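Local coordinates for probable membrane transporter protein MamO (Magnetospirillum magneticum, PDB 5HMA) that promotes magnetite formation in magnetosomes by binding transition metals through an inactive trypsin-like domain and is required for activation of the MamE protease, at residues V10-P21 against V41-V51. Residues are numbered along the deposited sequence; the frame is centred on the assembly and turned at random.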
# COMPACT_ATOMS: atom_id res chain seq x y z
N VAL A 10 -7.32 1.01 0.68
CA VAL A 10 -8.22 -0.03 0.17
C VAL A 10 -7.73 -1.42 0.55
O VAL A 10 -6.56 -1.60 0.94
CB VAL A 10 -8.38 0.03 -1.37
CG1 VAL A 10 -9.05 1.33 -1.81
CG2 VAL A 10 -7.02 -0.17 -2.07
N GLY A 11 -8.62 -2.40 0.44
CA GLY A 11 -8.21 -3.79 0.55
C GLY A 11 -8.02 -4.35 -0.86
O GLY A 11 -8.73 -3.95 -1.79
N VAL A 12 -7.08 -5.28 -1.01
CA VAL A 12 -6.86 -5.94 -2.29
C VAL A 12 -6.97 -7.45 -2.11
O VAL A 12 -6.46 -7.99 -1.14
CB VAL A 12 -5.48 -5.55 -2.88
CG1 VAL A 12 -5.25 -6.29 -4.17
CG2 VAL A 12 -5.39 -4.03 -3.09
N GLY A 13 -7.61 -8.14 -3.05
CA GLY A 13 -7.71 -9.59 -2.98
C GLY A 13 -8.23 -10.21 -4.27
O GLY A 13 -8.30 -9.54 -5.30
N GLY A 14 -8.58 -11.50 -4.21
CA GLY A 14 -9.08 -12.23 -5.36
C GLY A 14 -10.50 -11.81 -5.69
O GLY A 14 -11.09 -10.99 -4.99
N GLY A 15 -11.07 -12.37 -6.76
CA GLY A 15 -12.40 -11.96 -7.19
C GLY A 15 -13.58 -12.70 -6.59
O GLY A 15 -14.73 -12.39 -6.93
N GLY A 16 -13.33 -13.68 -5.72
CA GLY A 16 -14.43 -14.48 -5.17
C GLY A 16 -15.43 -13.63 -4.41
O GLY A 16 -15.01 -12.73 -3.66
N VAL A 17 -16.74 -13.88 -4.57
CA VAL A 17 -17.74 -13.09 -3.83
C VAL A 17 -17.53 -13.12 -2.33
O VAL A 17 -17.87 -12.16 -1.66
CB VAL A 17 -19.19 -13.55 -4.07
CG1 VAL A 17 -20.00 -12.43 -4.68
CG2 VAL A 17 -19.24 -14.82 -4.83
N ASN A 18 -17.03 -14.25 -1.82
CA ASN A 18 -16.92 -14.48 -0.39
C ASN A 18 -15.49 -14.27 0.04
O ASN A 18 -15.09 -14.70 1.13
CB ASN A 18 -17.41 -15.88 -0.00
CG ASN A 18 -16.70 -16.98 -0.78
OD1 ASN A 18 -16.00 -16.69 -1.75
ND2 ASN A 18 -16.88 -18.23 -0.37
N ALA A 19 -14.70 -13.62 -0.81
CA ALA A 19 -13.30 -13.34 -0.47
C ALA A 19 -13.13 -11.94 0.11
O ALA A 19 -13.80 -11.00 -0.32
CB ALA A 19 -12.40 -13.50 -1.68
N GLY A 20 -12.23 -11.82 1.07
CA GLY A 20 -11.86 -10.54 1.63
C GLY A 20 -10.43 -10.18 1.27
O GLY A 20 -9.70 -11.00 0.73
N PRO A 21 -10.02 -8.93 1.56
CA PRO A 21 -8.65 -8.47 1.32
C PRO A 21 -7.60 -9.43 1.90
O PRO A 21 -7.80 -9.90 3.03
CB PRO A 21 -8.59 -7.12 2.03
CG PRO A 21 -10.03 -6.65 2.07
CD PRO A 21 -10.88 -7.88 2.14
N VAL A 41 -0.49 -9.74 -5.43
CA VAL A 41 -1.49 -9.86 -6.48
C VAL A 41 -1.04 -10.72 -7.66
O VAL A 41 -1.87 -11.19 -8.43
CB VAL A 41 -1.91 -8.47 -7.00
CG1 VAL A 41 -2.57 -7.68 -5.90
CG2 VAL A 41 -0.70 -7.72 -7.56
N SER A 42 0.27 -10.93 -7.78
CA SER A 42 0.82 -11.53 -9.01
C SER A 42 0.32 -12.95 -9.29
O SER A 42 0.44 -13.44 -10.41
CB SER A 42 2.34 -11.53 -8.95
OG SER A 42 2.78 -12.31 -7.86
N LYS A 43 -0.23 -13.62 -8.28
CA LYS A 43 -0.67 -14.99 -8.47
C LYS A 43 -2.19 -15.13 -8.33
O LYS A 43 -2.73 -16.24 -8.38
CB LYS A 43 0.06 -15.92 -7.51
CG LYS A 43 1.58 -15.92 -7.73
CD LYS A 43 2.30 -16.93 -6.85
CE LYS A 43 3.76 -17.13 -7.29
NZ LYS A 43 4.55 -15.86 -7.30
N LEU A 44 -2.87 -13.99 -8.17
CA LEU A 44 -4.34 -13.95 -8.16
C LEU A 44 -4.88 -14.01 -9.58
O LEU A 44 -4.53 -13.17 -10.41
CB LEU A 44 -4.86 -12.68 -7.49
CG LEU A 44 -4.44 -12.40 -6.05
CD1 LEU A 44 -4.96 -11.05 -5.60
CD2 LEU A 44 -4.93 -13.52 -5.13
N PRO A 45 -5.76 -14.98 -9.86
CA PRO A 45 -6.40 -15.14 -11.17
C PRO A 45 -7.18 -13.89 -11.58
O PRO A 45 -7.26 -13.56 -12.76
CB PRO A 45 -7.36 -16.33 -10.97
CG PRO A 45 -6.93 -16.98 -9.70
CD PRO A 45 -6.32 -15.90 -8.85
N GLU A 46 -7.76 -13.21 -10.59
CA GLU A 46 -8.48 -11.97 -10.83
C GLU A 46 -8.33 -11.09 -9.59
O GLU A 46 -8.17 -11.59 -8.48
CB GLU A 46 -9.96 -12.24 -11.13
CG GLU A 46 -10.48 -13.51 -10.47
CD GLU A 46 -12.00 -13.66 -10.56
OE1 GLU A 46 -12.63 -12.90 -11.32
OE2 GLU A 46 -12.56 -14.55 -9.87
N ILE A 47 -8.34 -9.78 -9.78
CA ILE A 47 -8.11 -8.88 -8.66
C ILE A 47 -9.35 -8.05 -8.38
O ILE A 47 -9.95 -7.48 -9.29
CB ILE A 47 -6.92 -7.97 -8.91
CG1 ILE A 47 -5.65 -8.80 -9.13
CG2 ILE A 47 -6.74 -7.01 -7.74
CD1 ILE A 47 -4.57 -8.06 -9.87
N SER A 48 -9.73 -7.99 -7.12
CA SER A 48 -10.83 -7.13 -6.73
C SER A 48 -10.33 -6.17 -5.66
O SER A 48 -9.59 -6.56 -4.76
CB SER A 48 -12.03 -7.95 -6.23
OG SER A 48 -13.08 -7.10 -5.81
N VAL A 49 -10.72 -4.91 -5.79
CA VAL A 49 -10.32 -3.91 -4.82
C VAL A 49 -11.51 -3.56 -3.95
O VAL A 49 -12.62 -3.37 -4.46
CB VAL A 49 -9.76 -2.66 -5.53
CG1 VAL A 49 -9.51 -1.52 -4.49
CG2 VAL A 49 -8.47 -3.02 -6.26
N GLN A 50 -11.29 -3.48 -2.65
CA GLN A 50 -12.38 -3.21 -1.72
C GLN A 50 -12.25 -1.81 -1.16
O GLN A 50 -11.24 -1.46 -0.55
CB GLN A 50 -12.42 -4.26 -0.60
CG GLN A 50 -12.19 -5.67 -1.17
CD GLN A 50 -13.05 -6.73 -0.51
OE1 GLN A 50 -13.86 -6.45 0.39
NE2 GLN A 50 -12.87 -7.98 -0.95
N VAL A 51 -13.28 -1.01 -1.39
CA VAL A 51 -13.27 0.42 -1.11
C VAL A 51 -14.32 0.73 -0.07
O VAL A 51 -15.46 0.28 -0.17
CB VAL A 51 -13.53 1.24 -2.40
CG1 VAL A 51 -13.56 2.76 -2.11
CG2 VAL A 51 -12.50 0.88 -3.50
O HOH W 1 -11.02 -9.17 -2.86
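The Gln50 side chain packs its CB and CG near Gly11 O, beside the Pro21 ring of residues 19-21, which settles against the strand because Gly11 has no side chain. Turning about CB-CG (chi2 -141°), Gln50 lays the face of its amide over Pro21, Gln50 CD 3.6 Å from Pro21 CD. Gln50 NE2 reaches Ala19 O at 3.2 Å, the acceptor close to the amide plane, and donates to a water that donates to Gly14 O. With an alanine in place of Gln50, Ala19 O would probably lose this donor and a gap open beside Pro21.

The strands run antiparallel, Gly11 pairing with Gln50 and Gly13 with Ser48 through two backbone hydrogen bonds each. Farther along, Leu44 CD1 presses on bare backbone, 3.6 Å from Gly13 C, while the Glu46 chain lies where a side chain on Gly15 would need to go. On the other face Val12 CG1 touches both Val41 CG1, tight at 3.5 Å, and Ile47 CG2; Val10 packs on Val49.

These valines and Ile47 face the interior of the trypsin-like six-stranded barrel, meeting strands 33-37 and 73-78. Since 9-13 and 47-51 are first and last in strand order, their pairing closes it, with 23-29 and 58-68 flanking.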